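PDB 3PZ6: leucyl-tRNA synthetase from Giardia intestinalis, which probably charges tRNA(Leu) with leucine at the expense of ATP and removes wrong amino acids through its CP1 editing domain, the part crystallised here. Local coordinates for residues Thr86-Thr91 with Pro227-Pro232; Tyr106-Ile111 with Ser145-Ser150; Leu153-Arg158 with Ile167-Leu172; Ser186-Ala191 with Tyr223-Ile228; Asp190-Tyr195 with Ile263-Gly268. The protein carries 2 engineered substitutions. All blocks are in the same frame, centred on the assembly; numbering follows the deposited sequence.

Contact 1: residues Thr86-Thr91 with Pro227-Pro232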
# COMPACT_ATOMS: atom_id res chain seq x y z
N THR A 86 6.37 4.64 4.64
CA THR A 86 6.03 5.93 4.06
C THR A 86 6.54 7.06 4.95
O THR A 86 6.60 6.93 6.18
CB THR A 86 4.49 6.09 3.81
OG1 THR A 86 4.23 7.36 3.21
CG2 THR A 86 3.70 5.97 5.10
N LEU A 87 6.90 8.16 4.31
CA LEU A 87 7.30 9.37 5.01
C LEU A 87 6.17 10.39 4.94
O LEU A 87 6.29 11.49 5.49
CB LEU A 87 8.58 9.94 4.39
CG LEU A 87 9.89 9.18 4.64
CD1 LEU A 87 10.99 9.72 3.74
CD2 LEU A 87 10.30 9.27 6.11
N ARG A 88 5.08 10.02 4.27
CA ARG A 88 3.98 10.95 4.00
C ARG A 88 2.63 10.39 4.44
O ARG A 88 1.81 10.03 3.61
CB ARG A 88 3.93 11.28 2.50
CG ARG A 88 5.21 11.87 1.92
CD ARG A 88 4.90 12.56 0.60
NE ARG A 88 4.03 13.72 0.83
CZ ARG A 88 3.42 14.42 -0.12
NH1 ARG A 88 3.55 14.09 -1.40
NH2 ARG A 88 2.65 15.45 0.22
N PRO A 89 2.40 10.34 5.77
CA PRO A 89 1.17 9.74 6.30
C PRO A 89 -0.11 10.51 5.95
O PRO A 89 -1.20 9.95 6.03
CB PRO A 89 1.40 9.75 7.81
CG PRO A 89 2.33 10.89 8.04
CD PRO A 89 3.25 10.87 6.85
N GLU A 90 0.03 11.78 5.57
CA GLU A 90 -1.13 12.60 5.21
C GLU A 90 -1.73 12.21 3.85
O GLU A 90 -2.90 12.49 3.57
CB GLU A 90 -0.78 14.10 5.24
CG GLU A 90 0.04 14.62 4.05
CD GLU A 90 1.53 14.27 4.10
OE1 GLU A 90 1.98 13.57 5.05
OE2 GLU A 90 2.26 14.71 3.18
N THR A 91 -0.93 11.55 3.01
CA THR A 91 -1.37 11.11 1.69
C THR A 91 -2.09 9.76 1.74
O THR A 91 -2.57 9.27 0.70
CB THR A 91 -0.19 11.02 0.68
OG1 THR A 91 0.79 10.10 1.16
CG2 THR A 91 0.46 12.37 0.43
N PRO A 227 -8.59 13.42 -5.16
CA PRO A 227 -8.31 14.82 -4.83
C PRO A 227 -8.10 15.06 -3.33
O PRO A 227 -8.93 15.72 -2.68
CB PRO A 227 -9.57 15.54 -5.31
CG PRO A 227 -10.63 14.52 -5.20
CD PRO A 227 -9.98 13.24 -5.61
N ILE A 228 -7.00 14.55 -2.78
CA ILE A 228 -6.79 14.58 -1.33
C ILE A 228 -6.18 15.90 -0.86
O ILE A 228 -6.48 16.38 0.23
CB ILE A 228 -5.95 13.37 -0.82
CG1 ILE A 228 -4.61 13.27 -1.55
CG2 ILE A 228 -6.71 12.08 -1.01
CD1 ILE A 228 -3.54 12.53 -0.77
N ILE A 229 -5.35 16.49 -1.71
CA ILE A 229 -4.64 17.70 -1.36
C ILE A 229 -4.78 18.72 -2.47
O ILE A 229 -4.56 18.41 -3.65
CB ILE A 229 -3.14 17.40 -1.06
CG1 ILE A 229 -3.01 16.56 0.22
CG2 ILE A 229 -2.34 18.70 -0.94
CD1 ILE A 229 -1.66 15.90 0.43
N GLU A 230 -5.17 19.94 -2.10
CA GLU A 230 -5.19 21.06 -3.03
C GLU A 230 -3.95 21.92 -2.83
O GLU A 230 -3.71 22.46 -1.75
CB GLU A 230 -6.45 21.91 -2.86
CG GLU A 230 -6.48 23.13 -3.79
CD GLU A 230 -7.68 24.03 -3.59
OE1 GLU A 230 -8.60 23.68 -2.82
OE2 GLU A 230 -7.71 25.11 -4.22
N ILE A 231 -3.18 22.05 -3.89
CA ILE A 231 -2.08 23.00 -3.92
C ILE A 231 -2.54 24.25 -4.68
O ILE A 231 -2.77 24.18 -5.89
CB ILE A 231 -0.82 22.39 -4.54
CG1 ILE A 231 -0.41 21.14 -3.75
CG2 ILE A 231 0.30 23.41 -4.55
CD1 ILE A 231 0.59 20.24 -4.47
N PRO A 232 -2.69 25.39 -3.97
CA PRO A 232 -3.01 26.68 -4.59
C PRO A 232 -2.09 26.97 -5.76
O PRO A 232 -0.87 26.78 -5.66
CB PRO A 232 -2.74 27.68 -3.46
CG PRO A 232 -2.96 26.90 -2.20
CD PRO A 232 -2.49 25.51 -2.51
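The tip of Ile-228 rests on Thr-91. Its CD1 lies 3.6 Å from Thr-91 CA and 3.7 Å from Thr-91 O. Ile-229 comes in beside it with its own terminal methyl. That CD1 is 4.1 Å from Thr-91 CG2 and 4.2 Å from Glu-90 CG. The two isoleucine tips therefore meet one turn of chain, and the touch is made mostly by carbon atoms. In Ile-228, CG1 stands between the backbone N and the carbonyl carbon (chi1 55°), which puts the branch that carries CD1 on the Thr-91 side.

The turn itself has the sequence Thr-Leu-Arg-Pro-Glu-Thr. This matches the threonine-rich motif of class Ia editing domains, which in relatives lines the editing pocket. Ile-229 belongs to a short strand, 229-230, which pairs with strand 273-274.

Bonds inside the turn fix the surface that the isoleucines meet. Thr-91 OG1 donates to Arg-88 O at 2.7 Å, in the carbonyl plane, and Thr-91 N binds the same oxygen. Thr-91 CG2 lies over the centre of the Arg-88 guanidinium, 3.6 Å above its plane. The guanidinium grips Glu-90 side-on: NE and NH2 both bond to OE2, each at 3.1 Å. Thr-86 OG1 accepts from Arg-88 N and makes an ST turn. Further out, Arg-88 forms a cation-pi contact with Tyr-265. Val-284 of helix 284-297 touches both Glu-90 and Ile-229.

Contact 2: residues Tyr106-Ile111 with Ser145-Ser150. Engineered in segment 145-150: Ser-145 (natural residue Cys).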
# COMPACT_ATOMS: atom_id res chain seq x y z
N TYR A 106 10.33 -11.81 -0.07
CA TYR A 106 9.83 -11.30 1.19
C TYR A 106 9.71 -12.46 2.18
O TYR A 106 9.85 -13.62 1.80
CB TYR A 106 8.47 -10.61 0.97
CG TYR A 106 8.54 -9.45 0.00
CD1 TYR A 106 8.82 -8.16 0.44
CD2 TYR A 106 8.33 -9.65 -1.37
CE1 TYR A 106 8.90 -7.10 -0.44
CE2 TYR A 106 8.40 -8.59 -2.26
CZ TYR A 106 8.68 -7.32 -1.79
OH TYR A 106 8.76 -6.27 -2.68
N GLY A 107 9.46 -12.14 3.44
CA GLY A 107 9.29 -13.16 4.45
C GLY A 107 8.12 -12.84 5.35
O GLY A 107 7.80 -11.67 5.55
N ALA A 108 7.49 -13.88 5.88
CA ALA A 108 6.41 -13.72 6.85
C ALA A 108 6.98 -13.88 8.27
O ALA A 108 7.64 -14.87 8.57
CB ALA A 108 5.30 -14.72 6.59
N TYR A 109 6.72 -12.89 9.12
CA TYR A 109 7.24 -12.88 10.48
C TYR A 109 6.14 -12.58 11.49
O TYR A 109 5.08 -12.07 11.13
CB TYR A 109 8.33 -11.81 10.64
CG TYR A 109 9.46 -11.89 9.64
CD1 TYR A 109 10.63 -12.59 9.95
CD2 TYR A 109 9.38 -11.25 8.41
CE1 TYR A 109 11.69 -12.66 9.03
CE2 TYR A 109 10.42 -11.31 7.50
CZ TYR A 109 11.57 -12.01 7.81
OH TYR A 109 12.59 -12.06 6.90
N TYR A 110 6.40 -12.92 12.76
CA TYR A 110 5.58 -12.47 13.87
C TYR A 110 6.17 -11.18 14.44
O TYR A 110 7.40 -11.06 14.58
CB TYR A 110 5.52 -13.53 14.97
CG TYR A 110 4.62 -14.71 14.70
CD1 TYR A 110 3.23 -14.57 14.68
CD2 TYR A 110 5.15 -15.98 14.51
CE1 TYR A 110 2.40 -15.67 14.44
CE2 TYR A 110 4.33 -17.08 14.27
CZ TYR A 110 2.96 -16.91 14.24
OH TYR A 110 2.15 -18.00 14.00
N ILE A 111 5.31 -10.21 14.75
CA ILE A 111 5.70 -9.02 15.50
C ILE A 111 5.24 -9.17 16.94
O ILE A 111 5.94 -8.81 17.88
CB ILE A 111 5.11 -7.73 14.87
CG1 ILE A 111 5.72 -7.46 13.49
CG2 ILE A 111 5.28 -6.51 15.79
CD1 ILE A 111 7.17 -6.95 13.50
N SER A 145 7.56 -18.29 7.20
CA SER A 145 7.81 -18.83 5.86
C SER A 145 8.15 -17.70 4.89
O SER A 145 7.93 -16.52 5.19
CB SER A 145 6.63 -19.67 5.35
OG SER A 145 5.40 -18.95 5.39
N GLU A 146 8.70 -18.09 3.75
CA GLU A 146 9.15 -17.15 2.74
C GLU A 146 7.99 -16.83 1.80
O GLU A 146 7.20 -17.72 1.46
CB GLU A 146 10.31 -17.77 1.97
CG GLU A 146 11.17 -16.81 1.20
CD GLU A 146 12.31 -17.52 0.50
OE1 GLU A 146 13.29 -17.89 1.18
OE2 GLU A 146 12.23 -17.70 -0.74
N ILE A 147 7.88 -15.57 1.40
CA ILE A 147 6.86 -15.14 0.44
C ILE A 147 7.54 -14.43 -0.73
O ILE A 147 8.25 -13.45 -0.53
CB ILE A 147 5.82 -14.18 1.09
CG1 ILE A 147 5.17 -14.79 2.35
CG2 ILE A 147 4.75 -13.76 0.08
CD1 ILE A 147 4.18 -15.93 2.08
N SER A 148 7.33 -14.93 -1.94
CA SER A 148 7.86 -14.24 -3.13
C SER A 148 6.93 -13.12 -3.60
O SER A 148 5.74 -13.12 -3.27
CB SER A 148 8.14 -15.23 -4.27
OG SER A 148 6.97 -15.88 -4.71
N GLY A 149 7.48 -12.17 -4.35
CA GLY A 149 6.69 -11.11 -4.97
C GLY A 149 5.56 -11.66 -5.82
O GLY A 149 4.44 -11.16 -5.78
N SER A 150 5.88 -12.71 -6.58
CA SER A 150 4.92 -13.46 -7.38
C SER A 150 3.65 -13.84 -6.61
O SER A 150 2.55 -13.71 -7.14
CB SER A 150 5.57 -14.72 -7.93
OG SER A 150 6.14 -14.47 -9.19
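Tyr-106 and Ile-147 face each other as an antiparallel hydrogen-bonded pair. Tyr-106 N donates to Ile-147 O at 2.7 Å, and Ile-147 N returns a bond to Tyr-106 O at 2.8 Å. In the second bond the donor sits well above the carbonyl plane. Two residues further along, Ala-108 N reaches Ser-145 O at 2.8 Å in a nearly straight bond (170°). Ser-145 is an engineered residue. Gly-107 and Glu-146 form the non-hydrogen-bonded pair between.

The close packing is on the face that carries Tyr-106, Ala-108, Ser-145 and Ile-147. Ala-108 CB touches Ile-147 CG1 at 4.2 Å, and the CB atoms of Tyr-106 and Ile-147 are 4.4 Å apart. The Tyr-106 ring starts from a CG anti to the carbonyl carbon (chi1 -59°), and its edge meets Ile-147 O and Gly-149 N, the latter 4.0 Å from CD2. The phenol OH is satisfied further away, by Gly-182 O and Leu-101 N. Leu-70 of helix 61-71 packs on Ala-108 and Ser-145.

The loose, solvent side is at Glu-146. Only the start of its side chain takes part: CG passes 3.5 Å from Tyr-106 O. Beyond CG the chain runs out extended, and OE1 has a long, weak ion pair with Arg-105. Gly-107 beside it is buried, with Tyr-109 OH close by.

At the end of its strand Ser-148 takes the N-cap position of helix 149-152. The whole is an antiparallel ladder in the large mixed sheet of the CP1 editing domain, running straight into a short helix.

Contact 3: residues Leu153-Arg158 with Ile167-Leu172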
# COMPACT_ATOMS: atom_id res chain seq x y z
N LEU A 153 1.74 -10.53 -5.75
CA LEU A 153 1.22 -9.77 -6.88
C LEU A 153 -0.27 -10.03 -7.09
O LEU A 153 -0.74 -11.16 -6.96
CB LEU A 153 2.03 -10.08 -8.14
CG LEU A 153 2.37 -8.91 -9.07
CD1 LEU A 153 3.26 -7.88 -8.37
CD2 LEU A 153 3.04 -9.41 -10.35
N LEU A 154 -1.01 -8.96 -7.39
CA LEU A 154 -2.47 -9.02 -7.60
C LEU A 154 -3.27 -9.57 -6.40
O LEU A 154 -4.36 -10.11 -6.58
CB LEU A 154 -2.81 -9.74 -8.91
CG LEU A 154 -1.95 -9.39 -10.13
CD1 LEU A 154 -2.33 -10.26 -11.30
CD2 LEU A 154 -2.04 -7.90 -10.50
N ALA A 155 -2.73 -9.44 -5.20
CA ALA A 155 -3.48 -9.69 -3.98
C ALA A 155 -4.28 -8.45 -3.62
O ALA A 155 -4.04 -7.37 -4.17
CB ALA A 155 -2.55 -10.05 -2.84
N THR A 156 -5.24 -8.59 -2.71
CA THR A 156 -6.03 -7.45 -2.26
C THR A 156 -5.80 -7.17 -0.79
O THR A 156 -5.73 -8.09 0.02
CB THR A 156 -7.55 -7.64 -2.48
OG1 THR A 156 -7.99 -8.77 -1.74
CG2 THR A 156 -7.88 -7.84 -3.92
N VAL A 157 -5.66 -5.90 -0.47
CA VAL A 157 -5.47 -5.49 0.90
C VAL A 157 -6.50 -4.45 1.33
O VAL A 157 -7.12 -3.79 0.49
CB VAL A 157 -3.99 -5.01 1.19
CG1 VAL A 157 -3.01 -6.20 1.08
CG2 VAL A 157 -3.57 -3.85 0.28
N ARG A 158 -6.70 -4.33 2.64
CA ARG A 158 -7.53 -3.28 3.21
C ARG A 158 -6.55 -2.18 3.55
O ARG A 158 -5.66 -2.37 4.38
CB ARG A 158 -8.23 -3.79 4.47
CG ARG A 158 -9.56 -3.11 4.81
CD ARG A 158 -10.78 -4.02 4.49
NE ARG A 158 -10.78 -5.24 5.30
CZ ARG A 158 -11.51 -6.34 5.05
NH1 ARG A 158 -12.33 -6.39 4.01
NH2 ARG A 158 -11.40 -7.39 5.86
N ILE A 167 -7.81 -2.64 -2.12
CA ILE A 167 -6.96 -2.27 -3.25
C ILE A 167 -6.08 -3.45 -3.65
O ILE A 167 -5.99 -4.42 -2.91
CB ILE A 167 -6.10 -1.01 -2.96
CG1 ILE A 167 -5.26 -1.20 -1.68
CG2 ILE A 167 -6.97 0.24 -2.88
CD1 ILE A 167 -4.37 -0.00 -1.34
N PHE A 168 -5.44 -3.36 -4.80
CA PHE A 168 -4.61 -4.45 -5.30
C PHE A 168 -3.11 -4.20 -5.15
O PHE A 168 -2.64 -3.07 -5.27
CB PHE A 168 -4.95 -4.74 -6.76
CG PHE A 168 -6.26 -5.44 -6.94
CD1 PHE A 168 -6.31 -6.82 -7.07
CD2 PHE A 168 -7.45 -4.72 -6.98
CE1 PHE A 168 -7.52 -7.48 -7.24
CE2 PHE A 168 -8.67 -5.37 -7.13
CZ PHE A 168 -8.71 -6.75 -7.27
N VAL A 169 -2.37 -5.26 -4.89
CA VAL A 169 -0.92 -5.22 -4.85
C VAL A 169 -0.43 -5.27 -6.29
O VAL A 169 -0.71 -6.22 -7.01
CB VAL A 169 -0.35 -6.44 -4.08
CG1 VAL A 169 1.17 -6.46 -4.15
CG2 VAL A 169 -0.84 -6.46 -2.64
N LEU A 170 0.32 -4.26 -6.71
CA LEU A 170 0.70 -4.13 -8.10
C LEU A 170 2.23 -4.12 -8.30
O LEU A 170 2.98 -3.90 -7.34
CB LEU A 170 0.05 -2.89 -8.71
CG LEU A 170 -1.48 -2.80 -8.71
CD1 LEU A 170 -1.89 -1.59 -9.53
CD2 LEU A 170 -2.13 -4.07 -9.28
N PRO A 171 2.69 -4.37 -9.54
CA PRO A 171 4.11 -4.49 -9.83
C PRO A 171 4.84 -3.16 -10.03
O PRO A 171 4.44 -2.34 -10.86
CB PRO A 171 4.12 -5.31 -11.13
CG PRO A 171 2.87 -4.98 -11.79
CD PRO A 171 1.87 -4.69 -10.72
N LEU A 172 5.89 -2.95 -9.24
CA LEU A 172 6.82 -1.86 -9.48
C LEU A 172 8.23 -2.41 -9.64
O LEU A 172 8.83 -2.88 -8.68
CB LEU A 172 6.75 -0.81 -8.36
CG LEU A 172 7.51 0.51 -8.61
CD1 LEU A 172 6.96 1.27 -9.83
CD2 LEU A 172 7.48 1.39 -7.38
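A beta hairpin joins Thr-156 and Val-157 to Ile-167 and Phe-168, in the interior of the large mixed sheet of the CP1 editing domain. Val-157 and Ile-167 are a hydrogen-bonded antiparallel pair, with an N-H...O bond of 2.9 Å each way between Val-157 and Ile-167. Thr-156 and Phe-168 are the non-hydrogen-bonded pair.

Further from the loop the pairing changes. Leu-154 N bonds to Val-169 O, and Val-169 N bonds to Ala-155 O, each at 2.8 Å. Leu-154 has left-handed backbone angles (phi 58°, psi 26°). Although 153-155 is loop, this resembles a G1-type beta bulge, with Leu-154 and Ala-155 opposite Val-169.

On one face, Thr-156 and Phe-168 lie side by side and point the same way. Thr-156 CG2 makes a CH-pi contact, 3.4 Å above the ring plane and shifted toward the rim. Leu-154 O sits at the ring edge, near its plane. Thr-156 OG1 turns to another partner, the hydroxyl of Tyr-21. On this side too, the side chains of Leu-154 and Leu-170 cross at about a right angle, with their CD2 atoms 4.0 Å apart.

The opposite face is aliphatic. Val-157 CG2 meets Ile-167 CG1 at 3.7 Å, and Ala-155 CB meets Val-169 CG2 at 4.0 Å. At the far end Leu-153 CD1 reaches Pro-171 CB at 3.9 Å.

Strand 10-18 pairs with 156-158 and strand 97-100 with 167-171. Met-219 of helix 216-219 packs on Leu-154 and Phe-168, while Ile-201 of helix 192-202 touches Pro-171.

Contact 4: residues Ser186-Ala191 with Tyr223-Ile228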
# COMPACT_ATOMS: atom_id res chain seq x y z
N SER A 186 0.90 3.62 -2.81
CA SER A 186 0.65 4.28 -4.08
C SER A 186 -0.40 5.35 -3.95
O SER A 186 -1.56 5.06 -3.65
CB SER A 186 0.27 3.29 -5.17
OG SER A 186 0.08 3.95 -6.41
N VAL A 187 0.02 6.60 -4.17
CA VAL A 187 -0.88 7.75 -4.13
C VAL A 187 -0.68 8.57 -5.42
O VAL A 187 0.02 9.57 -5.41
CB VAL A 187 -0.63 8.61 -2.87
CG1 VAL A 187 -1.71 9.69 -2.73
CG2 VAL A 187 -0.60 7.73 -1.63
N PRO A 188 -1.30 8.12 -6.53
CA PRO A 188 -1.09 8.70 -7.86
C PRO A 188 -1.43 10.17 -7.97
O PRO A 188 -0.87 10.86 -8.81
CB PRO A 188 -2.03 7.89 -8.75
CG PRO A 188 -2.25 6.64 -8.04
CD PRO A 188 -2.21 6.96 -6.59
N SER A 189 -2.35 10.66 -7.14
CA SER A 189 -2.73 12.07 -7.20
C SER A 189 -1.60 12.99 -6.75
O SER A 189 -1.55 14.15 -7.16
CB SER A 189 -3.97 12.34 -6.36
OG SER A 189 -3.75 12.04 -4.99
N ASP A 190 -0.70 12.48 -5.92
CA ASP A 190 0.34 13.34 -5.35
C ASP A 190 1.78 12.80 -5.37
O ASP A 190 2.68 13.42 -4.81
CB ASP A 190 -0.07 13.78 -3.94
CG ASP A 190 -1.20 14.81 -3.97
OD1 ASP A 190 -0.90 16.02 -3.92
OD2 ASP A 190 -2.38 14.40 -4.07
N ALA A 191 1.98 11.68 -6.05
CA ALA A 191 3.32 11.16 -6.30
C ALA A 191 3.44 10.81 -7.78
O ALA A 191 2.86 9.82 -8.23
CB ALA A 191 3.58 9.95 -5.44
N TYR A 223 -10.20 2.34 -9.19
CA TYR A 223 -9.39 3.04 -8.20
C TYR A 223 -8.66 4.22 -8.81
O TYR A 223 -7.43 4.22 -8.95
CB TYR A 223 -8.42 2.07 -7.52
CG TYR A 223 -9.07 0.76 -7.16
CD1 TYR A 223 -9.78 0.61 -5.97
CD2 TYR A 223 -9.00 -0.33 -8.03
CE1 TYR A 223 -10.39 -0.59 -5.66
CE2 TYR A 223 -9.62 -1.53 -7.73
CZ TYR A 223 -10.31 -1.66 -6.54
OH TYR A 223 -10.92 -2.85 -6.23
N SER A 224 -9.42 5.23 -9.20
CA SER A 224 -8.83 6.42 -9.80
C SER A 224 -8.17 7.27 -8.72
O SER A 224 -8.58 7.22 -7.55
CB SER A 224 -9.92 7.23 -10.49
OG SER A 224 -10.79 7.77 -9.51
N PRO A 225 -7.15 8.07 -9.10
CA PRO A 225 -6.50 8.99 -8.17
C PRO A 225 -7.52 9.87 -7.45
O PRO A 225 -8.57 10.19 -8.02
CB PRO A 225 -5.63 9.85 -9.08
CG PRO A 225 -5.31 8.95 -10.23
CD PRO A 225 -6.55 8.13 -10.45
N LEU A 226 -7.22 10.24 -6.22
CA LEU A 226 -8.15 11.00 -5.39
C LEU A 226 -7.67 12.42 -5.11
O LEU A 226 -6.49 12.62 -4.84
CB LEU A 226 -8.39 10.26 -4.07
CG LEU A 226 -9.56 9.27 -3.93
CD1 LEU A 226 -10.17 8.80 -5.25
CD2 LEU A 226 -9.13 8.09 -3.07
N PRO A 227 -8.59 13.42 -5.16
CA PRO A 227 -8.31 14.82 -4.83
C PRO A 227 -8.10 15.06 -3.33
O PRO A 227 -8.93 15.72 -2.68
CB PRO A 227 -9.57 15.54 -5.31
CG PRO A 227 -10.63 14.52 -5.20
CD PRO A 227 -9.98 13.24 -5.61
N ILE A 228 -7.00 14.55 -2.78
CA ILE A 228 -6.79 14.58 -1.33
C ILE A 228 -6.18 15.90 -0.86
O ILE A 228 -6.48 16.38 0.23
CB ILE A 228 -5.95 13.37 -0.82
CG1 ILE A 228 -4.61 13.27 -1.55
CG2 ILE A 228 -6.71 12.08 -1.01
CD1 ILE A 228 -3.54 12.53 -0.77
O HOH W 1 -4.76 9.31 -5.07
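Ser-189 OG has three polar neighbours. Leu-226 O lies 2.8 Å from this OG, across the contact. Asp-190 OD2 is 2.9 Å from the same OG, on its own segment. A water donates to Ser-189 OG at 2.9 Å and accepts from Leu-226 N, so the serine is also tied to Leu-226 through solvent. OG is held between the backbone N and the carbonyl carbon (chi1 61°). Leu-226 O accepts from Ile-228 N, in the inverse gamma turn centred on Pro-227.

Apolar groups close round this polar spot. Pro-188 CB meets Pro-225 CG at 3.8 Å, and Tyr-198 of helix 192-202 touches both prolines. Ile-228 and Asp-190 run alongside each other with their ends pointing opposite ways, which brings Ile-228 CG1 to 3.5 Å from Asp-190 OD2. Ile-228 CD1 also touches Val-187 CG1 at 3.9 Å, the two side chains crossing at about a right angle.

Two loops are joined here, one between strand 183-186 and helix 192-202, the other leading to strand 229-230. The chemistry implies a mainly aliphatic junction with a polar link through one serine hydroxyl and one water. The buried Asp-190 carboxylate lies between the two, and any charge on it would probably polarise that hydroxyl.

Contact 5: residues Asp190-Tyr195 with Ile263-Gly268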
# COMPACT_ATOMS: atom_id res chain seq x y z
N ASP A 190 -0.70 12.48 -5.92
CA ASP A 190 0.34 13.34 -5.35
C ASP A 190 1.78 12.80 -5.37
O ASP A 190 2.68 13.42 -4.81
CB ASP A 190 -0.07 13.78 -3.94
CG ASP A 190 -1.20 14.81 -3.97
OD1 ASP A 190 -0.90 16.02 -3.92
OD2 ASP A 190 -2.38 14.40 -4.07
N ALA A 191 1.98 11.68 -6.05
CA ALA A 191 3.32 11.16 -6.30
C ALA A 191 3.44 10.81 -7.78
O ALA A 191 2.86 9.82 -8.23
CB ALA A 191 3.58 9.95 -5.44
N PRO A 192 4.20 11.62 -8.55
CA PRO A 192 4.37 11.51 -10.01
C PRO A 192 4.81 10.12 -10.46
O PRO A 192 4.26 9.59 -11.43
CB PRO A 192 5.48 12.52 -10.31
CG PRO A 192 5.49 13.44 -9.15
CD PRO A 192 5.11 12.63 -7.98
N ASP A 193 5.79 9.55 -9.76
CA ASP A 193 6.28 8.20 -10.03
C ASP A 193 5.15 7.18 -9.88
O ASP A 193 4.95 6.35 -10.77
CB ASP A 193 7.48 7.84 -9.13
CG ASP A 193 8.80 8.45 -9.64
OD1 ASP A 193 9.02 8.49 -10.88
OD2 ASP A 193 9.63 8.89 -8.81
N ASP A 194 4.42 7.26 -8.77
CA ASP A 194 3.22 6.45 -8.57
C ASP A 194 2.28 6.58 -9.76
O ASP A 194 1.82 5.57 -10.31
CB ASP A 194 2.48 6.84 -7.28
CG ASP A 194 3.16 6.31 -6.02
OD1 ASP A 194 4.10 5.51 -6.10
OD2 ASP A 194 2.73 6.72 -4.93
N TYR A 195 2.00 7.82 -10.18
CA TYR A 195 1.08 8.04 -11.29
C TYR A 195 1.59 7.47 -12.62
O TYR A 195 0.82 6.87 -13.37
CB TYR A 195 0.71 9.51 -11.46
CG TYR A 195 -0.23 9.74 -12.63
CD1 TYR A 195 -1.58 9.35 -12.54
CD2 TYR A 195 0.20 10.34 -13.80
CE1 TYR A 195 -2.46 9.55 -13.59
CE2 TYR A 195 -0.68 10.55 -14.86
CZ TYR A 195 -2.01 10.15 -14.75
OH TYR A 195 -2.89 10.35 -15.81
N ILE A 263 8.21 19.78 -7.04
CA ILE A 263 7.08 20.70 -6.85
C ILE A 263 6.04 20.08 -5.92
O ILE A 263 5.65 20.69 -4.93
CB ILE A 263 6.42 21.10 -8.18
CG1 ILE A 263 7.40 21.91 -9.03
CG2 ILE A 263 5.15 21.91 -7.94
CD1 ILE A 263 7.07 21.89 -10.51
N CYS A 264 5.61 18.87 -6.24
CA CYS A 264 4.56 18.20 -5.48
C CYS A 264 4.89 18.03 -4.00
O CYS A 264 4.06 18.33 -3.14
CB CYS A 264 4.20 16.86 -6.12
SG CYS A 264 3.12 17.04 -7.54
N TYR A 265 6.09 17.55 -3.71
CA TYR A 265 6.49 17.32 -2.33
C TYR A 265 6.77 18.63 -1.58
O TYR A 265 6.45 18.73 -0.40
CB TYR A 265 7.68 16.35 -2.27
CG TYR A 265 7.32 14.89 -2.54
CD1 TYR A 265 6.68 14.50 -3.73
CD2 TYR A 265 7.64 13.90 -1.62
CE1 TYR A 265 6.35 13.17 -3.97
CE2 TYR A 265 7.33 12.56 -1.86
CZ TYR A 265 6.68 12.20 -3.03
OH TYR A 265 6.36 10.87 -3.26
N THR A 266 7.33 19.62 -2.27
CA THR A 266 7.65 20.91 -1.63
C THR A 266 6.42 21.79 -1.47
O THR A 266 6.08 22.16 -0.35
CB THR A 266 8.79 21.68 -2.35
OG1 THR A 266 9.91 20.80 -2.54
CG2 THR A 266 9.24 22.88 -1.53
N LYS A 267 5.76 22.12 -2.58
CA LYS A 267 4.55 22.94 -2.52
C LYS A 267 3.48 22.25 -1.69
O LYS A 267 2.79 22.89 -0.90
CB LYS A 267 4.01 23.24 -3.92
CG LYS A 267 4.74 24.36 -4.64
CD LYS A 267 3.94 24.86 -5.83
CE LYS A 267 4.67 25.96 -6.58
NZ LYS A 267 4.82 27.19 -5.75
N GLY A 268 3.37 20.93 -1.87
CA GLY A 268 2.47 20.11 -1.08
C GLY A 268 2.60 20.36 0.40
O GLY A 268 1.62 20.69 1.07
O HOH W 2 1.47 16.43 -2.73
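Tyr-265 reaches from helix 254-271 to Ala-191 and Pro-192, where helix 192-202 begins. Ala-191 is at the N-cap position of that helix and Pro-192 is in its first turn. Both helices belong to the CP1 editing domain.

The CB bond of Tyr-265 does not aim at 190-195, but the ring end comes near it. CG stands anti to the carbonyl carbon, beside the backbone N (chi1 -75°). At the CE1 edge the ring does most of its touching. Asp-190 O lies 3.8 Å from Tyr-265 CE1, and Pro-192 CD lies 4.2 Å from it. The proline CD and Ala-191 CA are both at the ring edge, near its plane. At the tip, OH rests 3.7 Å from Ala-191 CB. At the CE2 edge the ring meets the aliphatic part of Arg-88.

The CB of Cys-264, one residue earlier, is directed toward 190-195. It is 4.0 Å from Asp-190 O, so this carbonyl oxygen has carbon atoms of both Cys-264 and Tyr-265 beside it.

The first turn of helix 192-202 is closed by Tyr-195 N bonding to Ala-191 O. Asp-194 of the same turn binds Val-187 N and Trp-99 NE1. By sequence it probably matches the conserved aspartate of LeuRS editing pockets.

The polar link between the segments is one water, which donates to Asp-190 OD1 at 2.7 Å and to Cys-264 O at 3.2 Å.

How the contacts relate
From the N terminus, contact 1 opens first, after strand 79-86, and closes about 140 residues later at strand 229-230. Contacts 2 and 3 fall within that span. Contact 2 closes before contact 3 opens, and both build the large mixed sheet, joined by helix 149-152. Contact 4 opens within it and ends on residues of contact 1, Pro-227 and Ile-228. Contact 5 starts with Asp-190 and Ala-191, which it shares with contact 4, and runs on to helix 254-271, so it crosses contact 1. Contacts 1, 4 and 5 touch one another. Contact 2 lies on the opposite side of the chain's centre from them, and contact 3 reaches contact 4 through Phe-168 and Tyr-223.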